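Local coordinates for protein esterase (Rhizomucor miehei, PDB 4WY5) that probably hydrolyses carboxylic esters as a fungal carboxylesterase built on the alpha/beta-hydrolase fold, at residues Asp55-Ser60 and Thr64-Ile69; Val82-His87 and Leu139-Asn144; Lys101-Leu106 and Val112-Val117; Thr129-Ile134 and Ser167-Ile172. All coordinates share one frame; numbering follows the deposited sequence.

Contact 1 is the most exposed of the four, a hairpin at the edge of the central sheet where backbone hydrogen bonds carry the pairing, with one side-chain hydrogen bond and a few apolar touches added. Contacts 2, 3 and 4 are buried: contacts 2 and 4 join their segments through aliphatic groups, contact 3 also through the Phe116 ring. Contacts 2 and 3 place a helix against opposite faces of the same sheet, using the neighbouring parallel strands 80-86 and 113-117. Contact 4 shares helix 129-143 with contact 2 but pairs it with helix 162-176. Trp140, on that helix, also packs on contact 1, while Thr68 O probably hydrogen-bonds Phe116 N of contact 3.

Contact 1: Asp55-Ser60 and Thr64-Ile69; sequences DKVVES and TLKLTI
Thr64 lies against Val58 near the turn of a beta hairpin whose first strand, 52-60, is an outermost strand of this chain's mixed sheet in the alpha/beta-hydrolase fold; Thr64 CA makes a CA-H...O contact of 3.3 Å with Val58 O. Leu65 forms a hydrogen-bonded pair with Val58, its N donating to Val58 O at 2.8 Å while its O accepts from Val58 N. On the same face Leu65 CB packs on Val58 CG2, and Leu65 CD1 reaches Ser60 CB. Helix 129-143 covers this face through Ala137 and Trp140, and Ser60 OG hydrogen-bonds Ala136 O. Lys66, on the other face, lies opposite Val57 in a non-hydrogen-bonded pair and leads its amine off toward Asp118, a long and weak ion pair. Leu67 restores the two-way bonding with Lys56: its N gives a nearly straight bond to Lys56 O (2.9 Å, 170° at H), and its CD1 adds to the apolar cover of Val58 CG2. Thr68 stands side by side with Asp55 and donates OG1 to Asp55 OD1 at 2.6 Å, from 46° above the carboxylate plane; the other oxygen, OD2, forms a salt bridge with Lys96. At Ile69, the CD1 methyl meets Lys56 CD at 3.7 Å, while bends at chi3 and chi4 carry NZ away.

Contact 2: Val82-His87 and Leu139-Asn144; sequences VLIFLH and LWVREN
A chi1 of 160° sets the two methyls of Val141 toward strand 80-86, where Val82 and Ile84 meet one each. Val82 CG2 touches Val141 CG1 at 4.4 Å. Ile84 points its CB less directly at the helix, but a bend at chi2 (-65°) swings its terminal CD1 round to Val141 CG2, also at 4.4 Å. The valine thus lies across two strand side chains two residues apart, which belong to the same face of the sheet. It also touches Val115 of the neighbouring strand 113-117, so one helix residue covers parts of two strands. The interface is small and wholly apolar, with methyl groups meeting at loose van der Waals distance.

Just beyond Val141 the helix ends, and Asn144 folds back over the last turn. Its ND2 donates to Trp140 O at 3.1 Å, with a fairly straight N-H...O angle of 165° and the acceptor close to the amide plane. The same nitrogen stands 3.1 Å above the Trp140 ring plane, offset toward the rim. The indole itself packs on Val58 and Ser60 of strand 52-60, tying the helix end to the sheet edge. Helix 129-143 links strand 113-117 to strand 155-160 and passes over strand 80-86 between them, as expected for a beta-alpha-beta crossover in the layered alpha/beta-hydrolase fold.

Contact 3: Lys101-Leu106 and Val112-Val117; sequences KPVRDL and VVTVFV. With SO4 (sulfate ion), chain D.
Val103 sets its CG2 against Phe116, 4.1 Å from CD2, and the two side chains cross at about a right angle. Its other methyl, CG1, which a chi1 of 166° places anti to the backbone N, meets Thr114 CG2 at 4.2 Å. One helix residue therefore lies over alternate residues of the strand. Thr114 offers this contact its methyl, while its hydroxyl OG1 hydrogen-bonds Thr107 OG1 farther along the helix. Nearer the start of the strand, Val112 CG2 approaches the backbone at Leu106 O to 4.3 Å; the Leu106 side chain packs on Ile308 and Ile311 of helix 302-319. The polar residues take other sides of the helix. Arg104 points away from the strand and extends to a sulfate, probably from the crystallisation liquor, which lies at the guanidinium edge; the bond from Arg104 NH2 to sulfate O4 is weak at 3.4 Å, and NH2 also forms a salt bridge with Glu53. Lys101 NZ forms a salt bridge with Asp105 OD1, one turn on, at 3.5 Å. Helix 100-110 here closes down on the strand that follows it, completing the beta-alpha-beta unit of parallel strands 80-86 and 113-117 in the alpha/beta-hydrolase sheet.

Contact 4: Thr129-Ile134 and Ser167-Ile172; sequences TAIEEI and SAAVSI
Ile131 reaches Ala169 with its CD1 methyl, 3.7 Å from the alanine CB, at the end of an extended side chain (chi2 176°). Ile131 also meets Val170 CG2 twice, with its carbonyl O at 3.8 Å and its CG2 at 4.4 Å. These two residues mark the nearest backbone approach, with Ile131 CA and Val170 CA 5.7 Å apart. Farther along the same helix, Tyr173 packs on Ile131 as well. Next along the segment, Glu133 OE2 hydrogen-bonds Ser120 OG. Ile134 returns to the interface one turn after Ile131; its CG2 meets Val170 CG2 at 4.2 Å, and the two side chains cross at about a right angle. Val170 CG2 thus touches both isoleucines, while Ile134 also touches Leu86 of strand 80-86 and, like Ile131, Leu166 of helix 162-176. Within the second helix, Ser171 OG donates back to Ser167 O at 2.8 Å, from the opposite face of the carbonyl plane to Ser171 N. The axes of the two short segments cross at -66° and come within 9.6 Å. Helix 162-176 begins at a probable GxSxG nucleophile elbow containing Ser161; the apolar crossing packs helix 129-143 against this helix, in the alpha/beta-hydrolase fold.

Contact 1: Asp55-Ser60 and Thr64-Ile69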
loop_
_atom_site.group_PDB
_atom_site.type_symbol
_atom_site.label_atom_id
_atom_site.label_comp_id
_atom_site.label_asym_id
_atom_site.label_seq_id
_atom_site.Cartn_x
_atom_site.Cartn_y
_atom_site.Cartn_z
ATOM N N ASP A 55 5.736 32.114 6.471
ATOM C CA ASP A 55 5.361 31.943 7.887
ATOM C C ASP A 55 4.395 33.044 8.381
ATOM O O ASP A 55 4.554 34.211 8.038
ATOM C CB ASP A 55 6.612 31.905 8.786
ATOM C CG ASP A 55 7.384 30.579 8.680
ATOM O OD1 ASP A 55 6.871 29.634 8.047
ATOM O OD2 ASP A 55 8.498 30.467 9.244
ATOM N N LYS A 56 3.410 32.658 9.196
ATOM C CA LYS A 56 2.366 33.566 9.685
ATOM C C LYS A 56 2.024 33.300 11.164
ATOM O O LYS A 56 2.102 32.158 11.640
ATOM C CB LYS A 56 1.102 33.439 8.828
ATOM C CG LYS A 56 1.248 33.907 7.381
ATOM C CD LYS A 56 -0.081 33.861 6.625
ATOM C CE LYS A 56 -1.018 34.983 7.038
ATOM N NZ LYS A 56 -0.463 36.315 6.674
ATOM N N VAL A 57 1.643 34.359 11.877
ATOM C CA VAL A 57 1.293 34.292 13.293
ATOM C C VAL A 57 -0.106 34.867 13.507
ATOM O O VAL A 57 -0.344 36.034 13.208
ATOM C CB VAL A 57 2.315 35.071 14.151
ATOM C CG1 VAL A 57 1.908 35.094 15.631
ATOM C CG2 VAL A 57 3.710 34.489 13.965
ATOM N N VAL A 58 -1.036 34.057 14.015
ATOM C CA VAL A 58 -2.459 34.426 13.986
ATOM C C VAL A 58 -3.230 34.086 15.256
ATOM O O VAL A 58 -2.720 33.399 16.140
ATOM C CB VAL A 58 -3.202 33.731 12.811
ATOM C CG1 VAL A 58 -2.610 34.128 11.471
ATOM C CG2 VAL A 58 -3.173 32.219 12.989
ATOM N N GLU A 59 -4.469 34.568 15.322
ATOM C CA GLU A 59 -5.353 34.325 16.458
ATOM C C GLU A 59 -6.623 33.603 15.993
ATOM O O GLU A 59 -7.142 33.874 14.903
ATOM C CB GLU A 59 -5.689 35.639 17.171
ATOM C CG GLU A 59 -6.587 35.461 18.385
ATOM C CD GLU A 59 -6.619 36.688 19.280
ATOM O OE1 GLU A 59 -6.255 37.787 18.806
ATOM O OE2 GLU A 59 -7.032 36.552 20.452
ATOM N N SER A 60 -7.102 32.666 16.810
ATOM C CA SER A 60 -8.215 31.805 16.431
ATOM C C SER A 60 -8.763 31.021 17.617
ATOM O O SER A 60 -7.995 30.364 18.332
ATOM C CB SER A 60 -7.777 30.824 15.333
ATOM O OG SER A 60 -8.866 30.030 14.875
ATOM N N THR A 64 -3.330 31.673 20.189
ATOM C CA THR A 64 -2.383 32.255 19.238
ATOM C C THR A 64 -1.567 31.126 18.617
ATOM O O THR A 64 -1.054 30.256 19.320
ATOM C CB THR A 64 -1.458 33.315 19.898
ATOM O OG1 THR A 64 -0.647 32.702 20.912
ATOM C CG2 THR A 64 -2.299 34.444 20.526
ATOM N N LEU A 65 -1.489 31.129 17.291
ATOM C CA LEU A 65 -0.888 30.037 16.540
ATOM C C LEU A 65 0.273 30.503 15.676
ATOM O O LEU A 65 0.325 31.665 15.254
ATOM C CB LEU A 65 -1.939 29.387 15.638
ATOM C CG LEU A 65 -3.256 28.948 16.276
ATOM C CD1 LEU A 65 -4.246 28.607 15.184
ATOM C CD2 LEU A 65 -3.020 27.738 17.158
ATOM N N LYS A 66 1.194 29.584 15.403
ATOM C CA LYS A 66 2.227 29.802 14.398
ATOM C C LYS A 66 2.074 28.767 13.285
ATOM O O LYS A 66 2.003 27.565 13.558
ATOM C CB LYS A 66 3.626 29.732 15.017
ATOM C CG LYS A 66 4.733 30.303 14.113
ATOM C CD LYS A 66 6.088 30.083 14.750
ATOM C CE LYS A 66 5.969 30.246 16.264
ATOM N NZ LYS A 66 7.136 29.681 17.011
ATOM N N LEU A 67 2.031 29.238 12.039
ATOM C CA LEU A 67 1.786 28.373 10.885
ATOM C C LEU A 67 2.856 28.546 9.803
ATOM O O LEU A 67 3.461 29.610 9.672
ATOM C CB LEU A 67 0.409 28.660 10.271
ATOM C CG LEU A 67 -0.829 28.640 11.165
ATOM C CD1 LEU A 67 -2.068 28.970 10.366
ATOM C CD2 LEU A 67 -0.981 27.313 11.860
ATOM N N THR A 68 3.098 27.488 9.039
ATOM C CA THR A 68 3.927 27.602 7.848
ATOM C C THR A 68 3.088 27.155 6.656
ATOM O O THR A 68 2.450 26.102 6.695
ATOM C CB THR A 68 5.236 26.773 7.970
ATOM O OG1 THR A 68 6.052 27.331 9.010
ATOM C CG2 THR A 68 6.033 26.799 6.674
ATOM N N ILE A 69 3.057 27.985 5.616
ATOM C CA ILE A 69 2.233 27.729 4.443
ATOM C C ILE A 69 3.125 27.442 3.241
ATOM O O ILE A 69 3.957 28.255 2.870
ATOM C CB ILE A 69 1.297 28.922 4.136
ATOM C CG1 ILE A 69 0.253 29.077 5.249
ATOM C CG2 ILE A 69 0.551 28.687 2.830
ATOM C CD1 ILE A 69 0.468 30.253 6.133
#

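Contact 2: Val82-His87 and Leu139-Asn144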
loop_
_atom_site.group_PDB
_atom_site.type_symbol
_atom_site.label_atom_id
_atom_site.label_comp_id
_atom_site.label_asym_id
_atom_site.label_seq_id
_atom_site.Cartn_x
_atom_site.Cartn_y
_atom_site.Cartn_z
ATOM N N VAL A 82 -6.302 21.764 0.040
ATOM C CA VAL A 82 -5.449 22.061 1.198
ATOM C C VAL A 82 -5.177 20.810 2.066
ATOM O O VAL A 82 -6.051 19.938 2.231
ATOM C CB VAL A 82 -6.070 23.210 2.063
ATOM C CG1 VAL A 82 -7.459 22.835 2.598
ATOM C CG2 VAL A 82 -5.136 23.636 3.187
ATOM N N LEU A 83 -3.934 20.698 2.552
ATOM C CA LEU A 83 -3.493 19.594 3.415
ATOM C C LEU A 83 -2.985 20.089 4.770
ATOM O O LEU A 83 -2.014 20.848 4.825
ATOM C CB LEU A 83 -2.382 18.790 2.716
ATOM C CG LEU A 83 -1.685 17.672 3.501
ATOM C CD1 LEU A 83 -2.686 16.574 3.899
ATOM C CD2 LEU A 83 -0.515 17.086 2.709
ATOM N N ILE A 84 -3.620 19.660 5.860
ATOM C CA ILE A 84 -3.163 19.994 7.213
ATOM C C ILE A 84 -2.107 18.980 7.644
ATOM O O ILE A 84 -2.439 17.800 7.804
ATOM C CB ILE A 84 -4.331 19.958 8.234
ATOM C CG1 ILE A 84 -5.519 20.788 7.735
ATOM C CG2 ILE A 84 -3.864 20.432 9.598
ATOM C CD1 ILE A 84 -5.209 22.277 7.619
ATOM N N PHE A 85 -0.852 19.405 7.851
ATOM C CA PHE A 85 0.199 18.435 8.197
ATOM C C PHE A 85 0.721 18.569 9.642
ATOM O O PHE A 85 1.171 19.637 10.081
ATOM C CB PHE A 85 1.379 18.544 7.223
ATOM C CG PHE A 85 2.346 17.399 7.329
ATOM C CD1 PHE A 85 2.159 16.253 6.581
ATOM C CD2 PHE A 85 3.413 17.449 8.212
ATOM C CE1 PHE A 85 3.025 15.197 6.689
ATOM C CE2 PHE A 85 4.284 16.386 8.330
ATOM C CZ PHE A 85 4.088 15.261 7.563
ATOM N N LEU A 86 0.688 17.446 10.352
ATOM C CA LEU A 86 1.028 17.377 11.774
ATOM C C LEU A 86 2.244 16.482 11.982
ATOM O O LEU A 86 2.151 15.260 11.815
ATOM C CB LEU A 86 -0.168 16.832 12.543
ATOM C CG LEU A 86 -1.470 17.518 12.112
ATOM C CD1 LEU A 86 -2.723 16.863 12.713
ATOM C CD2 LEU A 86 -1.401 19.004 12.482
ATOM N N HIS A 87 3.377 17.077 12.358
ATOM C CA HIS A 87 4.648 16.334 12.420
ATOM C C HIS A 87 4.817 15.460 13.666
ATOM O O HIS A 87 4.277 15.760 14.728
ATOM C CB HIS A 87 5.834 17.309 12.345
ATOM C CG HIS A 87 6.034 18.113 13.598
ATOM N ND1 HIS A 87 6.744 17.640 14.679
ATOM C CD2 HIS A 87 5.627 19.365 13.929
ATOM C CE1 HIS A 87 6.752 18.561 15.631
ATOM N NE2 HIS A 87 6.093 19.617 15.197
ATOM N N LEU A 139 -10.087 25.935 11.909
ATOM C CA LEU A 139 -11.095 26.992 11.852
ATOM C C LEU A 139 -10.576 28.220 11.132
ATOM O O LEU A 139 -11.315 28.878 10.410
ATOM C CB LEU A 139 -11.571 27.385 13.256
ATOM C CG LEU A 139 -12.572 26.388 13.862
ATOM C CD1 LEU A 139 -12.948 26.724 15.307
ATOM C CD2 LEU A 139 -13.820 26.271 12.980
ATOM N N TRP A 140 -9.298 28.514 11.318
ATOM C CA TRP A 140 -8.705 29.686 10.706
ATOM C C TRP A 140 -8.576 29.550 9.192
ATOM O O TRP A 140 -8.851 30.491 8.439
ATOM C CB TRP A 140 -7.339 29.949 11.323
ATOM C CG TRP A 140 -6.700 31.165 10.778
ATOM C CD1 TRP A 140 -6.849 32.438 11.236
ATOM C CD2 TRP A 140 -5.818 31.241 9.644
ATOM N NE1 TRP A 140 -6.112 33.303 10.462
ATOM C CE2 TRP A 140 -5.470 32.595 9.478
ATOM C CE3 TRP A 140 -5.281 30.296 8.767
ATOM C CZ2 TRP A 140 -4.605 33.032 8.464
ATOM C CZ3 TRP A 140 -4.424 30.734 7.752
ATOM C CH2 TRP A 140 -4.097 32.088 7.613
ATOM N N VAL A 141 -8.169 28.366 8.750
ATOM C CA VAL A 141 -8.026 28.077 7.333
ATOM C C VAL A 141 -9.353 28.198 6.591
ATOM O O VAL A 141 -9.396 28.691 5.467
ATOM C CB VAL A 141 -7.454 26.659 7.121
ATOM C CG1 VAL A 141 -7.746 26.165 5.719
ATOM C CG2 VAL A 141 -5.960 26.654 7.401
ATOM N N ARG A 142 -10.435 27.768 7.231
ATOM C CA ARG A 142 -11.774 27.917 6.652
ATOM C C ARG A 142 -12.207 29.381 6.553
ATOM O O ARG A 142 -12.933 29.753 5.636
ATOM C CB ARG A 142 -12.809 27.146 7.483
ATOM C CG ARG A 142 -12.804 25.653 7.262
ATOM C CD ARG A 142 -13.808 24.922 8.148
ATOM N NE ARG A 142 -14.529 23.949 7.334
ATOM C CZ ARG A 142 -15.834 23.982 7.095
ATOM N NH1 ARG A 142 -16.592 24.908 7.663
ATOM N NH2 ARG A 142 -16.383 23.054 6.322
ATOM N N GLU A 143 -11.741 30.205 7.488
ATOM C CA GLU A 143 -12.088 31.627 7.516
ATOM C C GLU A 143 -11.319 32.465 6.497
ATOM O O GLU A 143 -11.774 33.535 6.105
ATOM C CB GLU A 143 -11.849 32.200 8.909
ATOM C CG GLU A 143 -13.081 32.170 9.781
ATOM C CD GLU A 143 -14.195 33.057 9.253
ATOM O OE1 GLU A 143 -13.933 34.252 8.978
ATOM O OE2 GLU A 143 -15.333 32.549 9.115
ATOM N N ASN A 144 -10.139 31.997 6.102
ATOM C CA ASN A 144 -9.269 32.792 5.242
ATOM C C ASN A 144 -8.898 32.114 3.923
ATOM O O ASN A 144 -7.790 32.301 3.422
ATOM C CB ASN A 144 -7.990 33.162 5.994
ATOM C CG ASN A 144 -8.244 34.130 7.134
ATOM O OD1 ASN A 144 -8.267 35.347 6.937
ATOM N ND2 ASN A 144 -8.422 33.597 8.337
#

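Contact 3: Lys101-Leu106 and Val112-Val117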
loop_
_atom_site.group_PDB
_atom_site.type_symbol
_atom_site.label_atom_id
_atom_site.label_comp_id
_atom_site.label_asym_id
_atom_site.label_seq_id
_atom_site.Cartn_x
_atom_site.Cartn_y
_atom_site.Cartn_z
ATOM N N LYS A 101 11.675 17.058 4.144
ATOM C CA LYS A 101 11.648 16.218 2.939
ATOM C C LYS A 101 10.230 15.662 2.626
ATOM O O LYS A 101 9.734 15.867 1.508
ATOM C CB LYS A 101 12.698 15.091 3.054
ATOM C CG LYS A 101 12.677 14.065 1.928
ATOM C CD LYS A 101 13.108 14.679 0.606
ATOM C CE LYS A 101 13.259 13.619 -0.509
ATOM N NZ LYS A 101 13.475 14.264 -1.846
ATOM N N PRO A 102 9.553 14.991 3.589
ATOM C CA PRO A 102 8.189 14.551 3.221
ATOM C C PRO A 102 7.176 15.688 2.969
ATOM O O PRO A 102 6.284 15.505 2.130
ATOM C CB PRO A 102 7.737 13.716 4.425
ATOM C CG PRO A 102 8.609 14.172 5.564
ATOM C CD PRO A 102 9.937 14.525 4.930
ATOM N N VAL A 103 7.316 16.829 3.643
ATOM C CA VAL A 103 6.395 17.950 3.437
ATOM C C VAL A 103 6.530 18.547 2.028
ATOM O O VAL A 103 5.531 18.779 1.326
ATOM C CB VAL A 103 6.623 19.066 4.477
ATOM C CG1 VAL A 103 5.915 20.349 4.066
ATOM C CG2 VAL A 103 6.161 18.607 5.844
ATOM N N ARG A 104 7.763 18.781 1.609
ATOM C CA ARG A 104 7.995 19.350 0.292
ATOM C C ARG A 104 7.653 18.365 -0.838
ATOM O O ARG A 104 7.109 18.781 -1.866
ATOM C CB ARG A 104 9.442 19.863 0.193
ATOM C CG ARG A 104 9.605 21.193 0.955
ATOM C CD ARG A 104 10.931 21.940 0.749
ATOM N NE ARG A 104 10.975 23.104 1.642
ATOM C CZ ARG A 104 11.901 24.059 1.622
ATOM N NH1 ARG A 104 12.889 24.024 0.741
ATOM N NH2 ARG A 104 11.833 25.057 2.495
ATOM N N ASP A 105 7.902 17.071 -0.617
ATOM C CA ASP A 105 7.497 16.009 -1.568
ATOM C C ASP A 105 5.962 15.909 -1.773
ATOM O O ASP A 105 5.472 15.878 -2.902
ATOM C CB ASP A 105 8.038 14.629 -1.119
ATOM C CG ASP A 105 9.523 14.445 -1.434
ATOM O OD1 ASP A 105 10.109 15.326 -2.112
ATOM O OD2 ASP A 105 10.105 13.409 -1.044
ATOM N N LEU A 106 5.216 15.804 -0.681
ATOM C CA LEU A 106 3.750 15.749 -0.760
ATOM C C LEU A 106 3.153 16.989 -1.442
ATOM O O LEU A 106 2.214 16.885 -2.239
ATOM C CB LEU A 106 3.157 15.596 0.645
ATOM C CG LEU A 106 3.506 14.263 1.332
ATOM C CD1 LEU A 106 3.086 14.244 2.797
ATOM C CD2 LEU A 106 2.888 13.089 0.572
ATOM N N VAL A 112 -0.750 20.743 -3.924
ATOM C CA VAL A 112 -1.636 21.315 -2.910
ATOM C C VAL A 112 -1.001 22.462 -2.122
ATOM O O VAL A 112 0.190 22.721 -2.242
ATOM C CB VAL A 112 -2.078 20.250 -1.900
ATOM C CG1 VAL A 112 -2.848 19.109 -2.614
ATOM C CG2 VAL A 112 -0.867 19.701 -1.154
ATOM N N VAL A 113 -1.805 23.119 -1.288
ATOM C CA VAL A 113 -1.289 24.028 -0.271
ATOM C C VAL A 113 -1.198 23.300 1.082
ATOM O O VAL A 113 -2.218 22.870 1.642
ATOM C CB VAL A 113 -2.190 25.282 -0.118
ATOM C CG1 VAL A 113 -1.724 26.133 1.048
ATOM C CG2 VAL A 113 -2.202 26.099 -1.413
ATOM N N THR A 114 0.018 23.170 1.611
ATOM C CA THR A 114 0.233 22.486 2.886
ATOM C C THR A 114 0.344 23.500 4.014
ATOM O O THR A 114 1.194 24.392 3.973
ATOM C CB THR A 114 1.530 21.622 2.878
ATOM O OG1 THR A 114 1.440 20.599 1.882
ATOM C CG2 THR A 114 1.766 20.971 4.253
ATOM N N VAL A 115 -0.504 23.354 5.027
ATOM C CA VAL A 115 -0.421 24.190 6.222
ATOM C C VAL A 115 0.242 23.377 7.326
ATOM O O VAL A 115 -0.333 22.412 7.831
ATOM C CB VAL A 115 -1.815 24.686 6.697
ATOM C CG1 VAL A 115 -1.682 25.567 7.950
ATOM C CG2 VAL A 115 -2.569 25.426 5.563
ATOM N N PHE A 116 1.473 23.749 7.663
ATOM C CA PHE A 116 2.234 23.079 8.705
ATOM C C PHE A 116 1.954 23.749 10.055
ATOM O O PHE A 116 2.296 24.920 10.253
ATOM C CB PHE A 116 3.731 23.131 8.378
ATOM C CG PHE A 116 4.592 22.283 9.285
ATOM C CD1 PHE A 116 5.097 22.803 10.472
ATOM C CD2 PHE A 116 4.931 20.975 8.932
ATOM C CE1 PHE A 116 5.905 22.019 11.321
ATOM C CE2 PHE A 116 5.739 20.181 9.772
ATOM C CZ PHE A 116 6.226 20.708 10.965
ATOM N N VAL A 117 1.360 23.003 10.990
ATOM C CA VAL A 117 0.992 23.562 12.292
ATOM C C VAL A 117 2.067 23.315 13.343
ATOM O O VAL A 117 2.289 22.178 13.774
ATOM C CB VAL A 117 -0.333 22.978 12.815
ATOM C CG1 VAL A 117 -0.680 23.599 14.159
ATOM C CG2 VAL A 117 -1.449 23.231 11.805
HETATM S S SO4 D . 14.912 27.571 2.356
HETATM O O1 SO4 D . 15.802 28.674 2.734
HETATM O O2 SO4 D . 13.655 28.101 1.832
HETATM O O3 SO4 D . 15.547 26.746 1.321
HETATM O O4 SO4 D . 14.624 26.764 3.544
#

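Contact 4: Thr129-Ile134 and Ser167-Ile172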
loop_
_atom_site.group_PDB
_atom_site.type_symbol
_atom_site.label_atom_id
_atom_site.label_comp_id
_atom_site.label_asym_id
_atom_site.label_seq_id
_atom_site.Cartn_x
_atom_site.Cartn_y
_atom_site.Cartn_z
ATOM N N THR A 129 -3.549 20.290 24.910
ATOM C CA THR A 129 -3.326 21.607 24.321
ATOM C C THR A 129 -3.178 21.566 22.790
ATOM O O THR A 129 -3.859 22.313 22.078
ATOM C CB THR A 129 -2.067 22.274 24.930
ATOM O OG1 THR A 129 -2.188 22.332 26.357
ATOM C CG2 THR A 129 -1.863 23.682 24.377
ATOM N N ALA A 130 -2.329 20.669 22.284
ATOM C CA ALA A 130 -2.071 20.592 20.838
ATOM C C ALA A 130 -3.316 20.236 20.032
ATOM O O ALA A 130 -3.532 20.801 18.961
ATOM C CB ALA A 130 -0.954 19.600 20.542
ATOM N N ILE A 131 -4.140 19.319 20.534
ATOM C CA ILE A 131 -5.383 18.967 19.836
ATOM C C ILE A 131 -6.254 20.209 19.656
ATOM O O ILE A 131 -6.833 20.440 18.585
ATOM C CB ILE A 131 -6.192 17.903 20.601
ATOM C CG1 ILE A 131 -5.445 16.567 20.643
ATOM C CG2 ILE A 131 -7.555 17.691 19.966
ATOM C CD1 ILE A 131 -6.160 15.493 21.472
ATOM N N GLU A 132 -6.293 21.034 20.700
ATOM C CA GLU A 132 -7.081 22.258 20.688
ATOM C C GLU A 132 -6.483 23.314 19.754
ATOM O O GLU A 132 -7.221 24.078 19.128
ATOM C CB GLU A 132 -7.219 22.806 22.115
ATOM C CG GLU A 132 -8.202 22.004 22.992
ATOM C CD GLU A 132 -8.224 22.447 24.464
ATOM O OE1 GLU A 132 -7.500 23.409 24.831
ATOM O OE2 GLU A 132 -8.986 21.834 25.252
ATOM N N GLU A 133 -5.157 23.353 19.651
ATOM C CA GLU A 133 -4.516 24.255 18.704
ATOM C C GLU A 133 -4.822 23.832 17.267
ATOM O O GLU A 133 -5.085 24.667 16.389
ATOM C CB GLU A 133 -2.996 24.303 18.936
ATOM C CG GLU A 133 -2.586 25.134 20.151
ATOM C CD GLU A 133 -1.149 24.910 20.597
ATOM O OE1 GLU A 133 -0.555 23.876 20.222
ATOM O OE2 GLU A 133 -0.624 25.752 21.367
ATOM N N ILE A 134 -4.831 22.527 17.027
ATOM C CA ILE A 134 -4.968 22.063 15.661
ATOM C C ILE A 134 -6.415 22.267 15.208
ATOM O O ILE A 134 -6.676 22.628 14.040
ATOM C CB ILE A 134 -4.510 20.599 15.530
ATOM C CG1 ILE A 134 -3.012 20.520 15.869
ATOM C CG2 ILE A 134 -4.785 20.072 14.135
ATOM C CD1 ILE A 134 -2.484 19.142 16.052
ATOM N N SER A 167 -3.731 13.538 14.259
ATOM C CA SER A 167 -4.690 13.531 13.148
ATOM C C SER A 167 -5.959 12.774 13.525
ATOM O O SER A 167 -7.080 13.214 13.240
ATOM C CB SER A 167 -4.091 12.899 11.893
ATOM O OG SER A 167 -2.983 13.634 11.417
ATOM N N ALA A 168 -5.782 11.633 14.178
ATOM C CA ALA A 168 -6.919 10.793 14.529
ATOM C C ALA A 168 -7.796 11.404 15.641
ATOM O O ALA A 168 -9.031 11.353 15.561
ATOM C CB ALA A 168 -6.430 9.413 14.931
ATOM N N ALA A 169 -7.172 11.958 16.677
ATOM C CA ALA A 169 -7.927 12.591 17.773
ATOM C C ALA A 169 -8.657 13.894 17.368
ATOM O O ALA A 169 -9.814 14.120 17.757
ATOM C CB ALA A 169 -7.007 12.858 18.959
ATOM N N VAL A 170 -8.008 14.751 16.586
ATOM C CA VAL A 170 -8.684 15.987 16.192
ATOM C C VAL A 170 -9.823 15.665 15.224
ATOM O O VAL A 170 -10.727 16.483 15.053
ATOM C CB VAL A 170 -7.720 17.050 15.549
ATOM C CG1 VAL A 170 -7.454 16.755 14.086
ATOM C CG2 VAL A 170 -8.292 18.474 15.692
ATOM N N SER A 171 -9.806 14.489 14.593
ATOM C CA SER A 171 -10.968 14.118 13.779
ATOM C C SER A 171 -12.183 13.821 14.674
ATOM O O SER A 171 -13.328 14.135 14.318
ATOM C CB SER A 171 -10.673 12.907 12.875
ATOM O OG SER A 171 -9.622 13.161 11.958
ATOM N N ILE A 172 -11.936 13.254 15.848
ATOM C CA ILE A 172 -13.021 12.945 16.780
ATOM C C ILE A 172 -13.478 14.220 17.493
ATOM O O ILE A 172 -14.683 14.492 17.598
ATOM C CB ILE A 172 -12.594 11.892 17.827
ATOM C CG1 ILE A 172 -12.243 10.562 17.136
ATOM C CG2 ILE A 172 -13.694 11.695 18.889
ATOM C CD1 ILE A 172 -11.662 9.492 18.081
#